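Local structure of aryl acylamidase (bacterium CSBL00001, 4YJ6) at residues T131-T142 with N159-L170. The protein probably acts as an aryl acylamidase of the amidase signature family, hydrolysing the amide bond of N-acylated aryl amines. Residues are numbered along the deposited sequence; the frame is centred on the assembly and turned at random.
Sequences TNSPVYGFRGTT and NAGGSSGGAAAL. With PO4 (phosphate ion), chain B.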
ATOM      1  N   THR A 131       8.703   6.663  -5.137  1.00 12.39           N
ATOM      2  CA  THR A 131       7.387   7.150  -5.489  1.00 13.05           C
ATOM      3  C   THR A 131       6.800   8.099  -4.443  1.00 13.45           C
ATOM      4  O   THR A 131       7.152   8.049  -3.264  1.00 13.18           O
ATOM      5  CB  THR A 131       6.405   5.954  -5.670  1.00 14.08           C
ATOM      6  OG1 THR A 131       6.455   5.140  -4.492  1.00 12.01           O
ATOM      7  CG2 THR A 131       6.824   5.102  -6.878  1.00 13.05           C
ATOM      8  N   ASN A 132       5.862   8.945  -4.887  1.00 13.08           N
ATOM      9  CA  ASN A 132       5.304  10.030  -4.067  1.00 12.89           C
ATOM     10  C   ASN A 132       4.369   9.530  -2.953  1.00 12.29           C
ATOM     11  O   ASN A 132       3.646   8.545  -3.149  1.00 13.17           O
ATOM     12  CB  ASN A 132       4.483  10.940  -4.991  1.00 13.69           C
ATOM     13  CG  ASN A 132       4.290  12.346  -4.433  1.00 13.53           C
ATOM     14  OD1 ASN A 132       5.012  12.793  -3.573  1.00 13.86           O
ATOM     15  ND2 ASN A 132       3.280  13.047  -4.953  1.00 14.17           N
ATOM     16  N   SER A 133       4.386  10.249  -1.827  1.00 13.24           N
ATOM     17  CA  SER A 133       3.500  10.019  -0.676  1.00 15.12           C
ATOM     18  C   SER A 133       3.089  11.406  -0.165  1.00 13.90           C
ATOM     19  O   SER A 133       3.835  12.372  -0.349  1.00 13.07           O
ATOM     20  CB  SER A 133       4.283   9.246   0.434  1.00 13.98           C
ATOM     21  OG  SER A 133       3.604   9.243   1.714  1.00 13.68           O
ATOM     22  N   PRO A 134       1.914  11.510   0.486  1.00 13.74           N
ATOM     23  CA  PRO A 134       1.566  12.706   1.254  1.00 13.54           C
ATOM     24  C   PRO A 134       2.464  12.836   2.482  1.00 13.74           C
ATOM     25  O   PRO A 134       3.100  11.863   2.935  1.00 13.62           O
ATOM     26  CB  PRO A 134       0.130  12.416   1.718  1.00 12.81           C
ATOM     27  CG  PRO A 134       0.129  10.910   1.909  1.00 12.86           C
ATOM     28  CD  PRO A 134       0.931  10.424   0.687  1.00 13.12           C
ATOM     29  N   VAL A 135       2.524  14.041   3.024  1.00 12.98           N
ATOM     30  CA  VAL A 135       3.422  14.339   4.131  1.00 14.12           C
ATOM     31  C   VAL A 135       3.145  13.414   5.308  1.00 13.43           C
ATOM     32  O   VAL A 135       2.018  13.287   5.750  1.00 13.46           O
ATOM     33  CB  VAL A 135       3.289  15.825   4.581  1.00 14.87           C
ATOM     34  CG1 VAL A 135       4.000  16.056   5.917  1.00 14.73           C
ATOM     35  CG2 VAL A 135       3.802  16.779   3.459  1.00 16.49           C
ATOM     36  N   TYR A 136       4.198  12.753   5.784  1.00 12.81           N
ATOM     37  CA  TYR A 136       4.120  11.837   6.930  1.00 14.89           C
ATOM     38  C   TYR A 136       3.075  10.728   6.726  1.00 13.89           C
ATOM     39  O   TYR A 136       2.647  10.084   7.695  1.00 14.06           O
ATOM     40  CB  TYR A 136       3.843  12.609   8.241  1.00 13.59           C
ATOM     41  CG  TYR A 136       5.095  13.120   8.941  1.00 13.30           C
ATOM     42  CD1 TYR A 136       6.037  12.229   9.411  1.00 14.76           C
ATOM     43  CD2 TYR A 136       5.326  14.497   9.143  1.00 13.09           C
ATOM     44  CE1 TYR A 136       7.188  12.671  10.067  1.00 15.56           C
ATOM     45  CE2 TYR A 136       6.466  14.948   9.796  1.00 15.68           C
ATOM     46  CZ  TYR A 136       7.393  14.032  10.248  1.00 15.03           C
ATOM     47  OH  TYR A 136       8.539  14.434  10.897  1.00 16.20           O
ATOM     48  N   GLY A 137       2.721  10.456   5.474  1.00 12.96           N
ATOM     49  CA  GLY A 137       1.712   9.436   5.177  1.00 13.34           C
ATOM     50  C   GLY A 137       0.311   9.778   5.694  1.00 13.68           C
ATOM     51  O   GLY A 137      -0.562   8.925   5.682  1.00 14.71           O
ATOM     52  N   PHE A 138       0.081  11.027   6.111  1.00 13.50           N
ATOM     53  CA  PHE A 138      -1.056  11.291   7.022  1.00 13.59           C
ATOM     54  C   PHE A 138      -2.334  11.656   6.242  1.00 12.78           C
ATOM     55  O   PHE A 138      -2.975  12.687   6.500  1.00 14.27           O
ATOM     56  CB  PHE A 138      -0.670  12.365   8.071  1.00 14.47           C
ATOM     57  CG  PHE A 138      -1.337  12.178   9.432  1.00 15.64           C
ATOM     58  CD1 PHE A 138      -2.683  12.438   9.611  1.00 20.00           C
ATOM     59  CD2 PHE A 138      -0.602  11.791  10.532  1.00 20.36           C
ATOM     60  CE1 PHE A 138      -3.294  12.272  10.889  1.00 18.42           C
ATOM     61  CE2 PHE A 138      -1.211  11.609  11.791  1.00 21.73           C
ATOM     62  CZ  PHE A 138      -2.562  11.856  11.945  1.00 18.71           C
ATOM     63  N   ARG A 139      -2.690  10.800   5.285  1.00 12.88           N
ATOM     64  CA  ARG A 139      -3.988  10.859   4.587  1.00 14.14           C
ATOM     65  C   ARG A 139      -4.040   9.775   3.520  1.00 14.73           C
ATOM     66  O   ARG A 139      -3.003   9.265   3.079  1.00 14.42           O
ATOM     67  CB  ARG A 139      -4.234  12.222   3.909  1.00 15.51           C
ATOM     68  CG  ARG A 139      -3.061  12.667   3.011  1.00 15.25           C
ATOM     69  CD  ARG A 139      -3.230  14.115   2.482  1.00 15.57           C
ATOM     70  NE  ARG A 139      -3.168  15.080   3.569  1.00 14.39           N
ATOM     71  CZ  ARG A 139      -3.773  16.265   3.589  1.00 17.94           C
ATOM     72  NH1 ARG A 139      -4.530  16.665   2.570  1.00 18.01           N
ATOM     73  NH2 ARG A 139      -3.620  17.048   4.655  1.00 14.70           N
ATOM     74  N   GLY A 140      -5.258   9.443   3.096  1.00 12.47           N
ATOM     75  CA  GLY A 140      -5.494   8.419   2.093  1.00 12.68           C
ATOM     76  C   GLY A 140      -5.494   8.948   0.657  1.00 14.25           C
ATOM     77  O   GLY A 140      -5.998   8.281  -0.252  1.00 14.05           O
ATOM     78  N   THR A 141      -4.928  10.137   0.466  1.00 14.81           N
ATOM     79  CA  THR A 141      -4.689  10.692  -0.861  1.00 12.16           C
ATOM     80  C   THR A 141      -3.190  10.949  -0.982  1.00 12.40           C
ATOM     81  O   THR A 141      -2.466  10.956   0.020  1.00 14.16           O
ATOM     82  CB  THR A 141      -5.402  12.025  -1.043  1.00 15.57           C
ATOM     83  OG1 THR A 141      -5.092  12.849   0.088  1.00 15.35           O
ATOM     84  CG2 THR A 141      -6.943  11.787  -1.132  1.00 14.65           C
ATOM     85  N   THR A 142      -2.716  11.130  -2.200  1.00 12.92           N
ATOM     86  CA  THR A 142      -1.320  11.502  -2.398  1.00 12.09           C
ATOM     87  C   THR A 142      -1.161  12.883  -3.019  1.00 13.87           C
ATOM     88  O   THR A 142      -1.450  13.080  -4.192  1.00 15.24           O
ATOM     89  CB  THR A 142      -0.597  10.460  -3.253  1.00 14.07           C
ATOM     90  OG1 THR A 142      -0.630   9.208  -2.541  1.00 12.91           O
ATOM     91  CG2 THR A 142       0.892  10.875  -3.484  1.00 14.20           C
ATOM     92  N   ASN A 159      -7.373  11.787  -8.066  1.00 15.94           N
ATOM     93  CA  ASN A 159      -6.171  11.407  -7.318  1.00 14.96           C
ATOM     94  C   ASN A 159      -6.001   9.890  -7.340  1.00 14.78           C
ATOM     95  O   ASN A 159      -6.981   9.138  -7.480  1.00 15.43           O
ATOM     96  CB  ASN A 159      -6.327  11.913  -5.887  1.00 15.14           C
ATOM     97  CG  ASN A 159      -5.033  11.923  -5.123  1.00 17.35           C
ATOM     98  OD1 ASN A 159      -4.767  11.048  -4.297  1.00 16.31           O
ATOM     99  ND2 ASN A 159      -4.231  12.945  -5.360  1.00 15.37           N
ATOM    100  N   ALA A 160      -4.741   9.438  -7.231  1.00 13.59           N
ATOM    101  CA  ALA A 160      -4.421   8.018  -7.248  1.00 14.52           C
ATOM    102  C   ALA A 160      -4.766   7.362  -5.918  1.00 13.90           C
ATOM    103  O   ALA A 160      -4.792   6.123  -5.825  1.00 14.69           O
ATOM    104  CB  ALA A 160      -2.921   7.833  -7.532  1.00 13.10           C
ATOM    105  N   GLY A 161      -5.054   8.185  -4.911  1.00 12.50           N
ATOM    106  CA  GLY A 161      -5.194   7.694  -3.544  1.00 14.94           C
ATOM    107  C   GLY A 161      -3.827   7.671  -2.887  1.00 13.10           C
ATOM    108  O   GLY A 161      -2.830   8.033  -3.509  1.00 13.32           O
ATOM    109  N   GLY A 162      -3.763   7.225  -1.638  1.00 13.02           N
ATOM    110  CA  GLY A 162      -2.531   7.319  -0.861  1.00 13.25           C
ATOM    111  C   GLY A 162      -2.664   6.477   0.412  1.00 13.44           C
ATOM    112  O   GLY A 162      -3.710   5.861   0.656  1.00 12.20           O
ATOM    113  N   SER A 163      -1.607   6.430   1.224  1.00 12.35           N
ATOM    114  CA  SER A 163      -0.401   7.231   0.988  1.00 10.59           C
ATOM    115  C   SER A 163       0.576   6.682  -0.056  1.00 13.19           C
ATOM    116  O   SER A 163       1.513   7.392  -0.425  1.00 12.36           O
ATOM    117  CB  SER A 163       0.325   7.454   2.327  1.00 12.20           C
ATOM    118  OG  SER A 163       0.758   6.216   2.886  1.00 11.32           O
ATOM    119  N   SER A 164       0.394   5.441  -0.523  1.00 12.17           N
ATOM    120  CA  SER A 164       1.289   4.892  -1.555  1.00 10.43           C
ATOM    121  C   SER A 164       0.765   5.191  -2.960  1.00 11.71           C
ATOM    122  O   SER A 164       0.711   4.291  -3.799  1.00 12.32           O
ATOM    123  CB  SER A 164       1.402   3.368  -1.461  1.00 12.67           C
ATOM    124  OG  SER A 164       1.667   2.954  -0.130  1.00 11.51           O
ATOM    125  N   GLY A 165       0.444   6.443  -3.245  1.00 12.44           N
ATOM    126  CA  GLY A 165      -0.208   6.769  -4.507  1.00 12.48           C
ATOM    127  C   GLY A 165       0.720   6.631  -5.702  1.00 12.83           C
ATOM    128  O   GLY A 165       0.325   6.117  -6.737  1.00 12.73           O
ATOM    129  N   GLY A 166       1.961   7.079  -5.563  1.00 11.52           N
ATOM    130  CA  GLY A 166       2.898   6.922  -6.663  1.00 11.85           C
ATOM    131  C   GLY A 166       3.134   5.461  -7.037  1.00 12.70           C
ATOM    132  O   GLY A 166       3.262   5.112  -8.222  1.00 13.21           O
ATOM    133  N   ALA A 167       3.223   4.600  -6.018  1.00 10.36           N
ATOM    134  CA  ALA A 167       3.404   3.165  -6.240  1.00 12.11           C
ATOM    135  C   ALA A 167       2.248   2.613  -7.093  1.00 12.13           C
ATOM    136  O   ALA A 167       2.452   1.956  -8.129  1.00 12.11           O
ATOM    137  CB  ALA A 167       3.446   2.427  -4.877  1.00 10.04           C
ATOM    138  N   ALA A 168       1.022   2.881  -6.657  1.00 10.03           N
ATOM    139  CA  ALA A 168      -0.122   2.325  -7.343  1.00 11.45           C
ATOM    140  C   ALA A 168      -0.253   2.905  -8.767  1.00 12.28           C
ATOM    141  O   ALA A 168      -0.587   2.181  -9.679  1.00 12.69           O
ATOM    142  CB  ALA A 168      -1.419   2.582  -6.554  1.00 10.65           C
ATOM    143  N   ALA A 169      -0.008   4.200  -8.927  1.00 13.44           N
ATOM    144  CA  ALA A 169      -0.176   4.850 -10.227  1.00 13.58           C
ATOM    145  C   ALA A 169       0.792   4.243 -11.263  1.00 14.02           C
ATOM    146  O   ALA A 169       0.409   3.932 -12.384  1.00 13.33           O
ATOM    147  CB  ALA A 169       0.042   6.386 -10.100  1.00 15.23           C
ATOM    148  N   LEU A 170       2.042   4.020 -10.876  1.00 12.92           N
ATOM    149  CA  LEU A 170       2.969   3.391 -11.812  1.00 12.69           C
ATOM    150  C   LEU A 170       2.524   1.997 -12.216  1.00 15.40           C
ATOM    151  O   LEU A 170       2.609   1.633 -13.392  1.00 14.12           O
ATOM    152  CB  LEU A 170       4.398   3.324 -11.232  1.00 11.29           C
ATOM    153  CG  LEU A 170       5.067   4.682 -11.045  1.00 14.16           C
ATOM    154  CD1 LEU A 170       6.504   4.473 -10.467  1.00 14.36           C
ATOM    155  CD2 LEU A 170       5.155   5.434 -12.373  1.00 16.52           C
TER
HETATM  156  P   PO4 B 601      -0.433   5.355   6.285  1.00 13.33           P
HETATM  157  O1  PO4 B 601      -1.431   6.528   6.251  1.00 14.22           O
HETATM  158  O2  PO4 B 601      -0.024   5.251   7.735  1.00 13.92           O
HETATM  159  O3  PO4 B 601      -1.157   4.133   5.835  1.00 12.00           O
HETATM  160  O4  PO4 B 601       0.794   5.617   5.447  1.00 13.35           O
HETATM  161  O   HOH W   1       3.927   5.718  -3.236  1.00 10.60           O
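Ser163, in the glycine- and serine-rich amidase signature segment, packs against Pro134 of the loop 131-142; the cis peptide before Ser163 and the hydrogen bond between Ser163 OG and Lys84 NZ are consistent with the family's Ser-cisSer-Lys triad, Ser187 being the expected nucleophile. The fit is tight here, with Ser163 CB 3.4 Å from Pro134 CD. With chi1 at 63°, OG sits between the backbone N and carbonyl carbon and turns off the proline ring to donate to phosphate O4, 2.6 Å from Ser163 OG. The phosphate side is looser: Gly137, the one partly exposed residue of the contact, borders the ion, which probably came from the crystallisation liquor and also binds Ser187, Gly184 and Gly185.

Away from the ion, polar bonds join the two segments. Asn159 reads both backbone groups of Thr142: its OD1 takes Thr142 N in the carbonyl plane at 2.9 Å, while its ND2 reaches Thr142 O from 48° above that carbonyl's plane. Asn159 OD1 also accepts from Gly161 N, an Asx turn. Thr142 OG1 donates to Gly161 O (2.7 Å) and weakly receives Gly165 N at the helix start. Farther along, Gly166 N bonds Asn132 O, and a water donates to Asn132 O while accepting from Ala167 N at 3.1 Å.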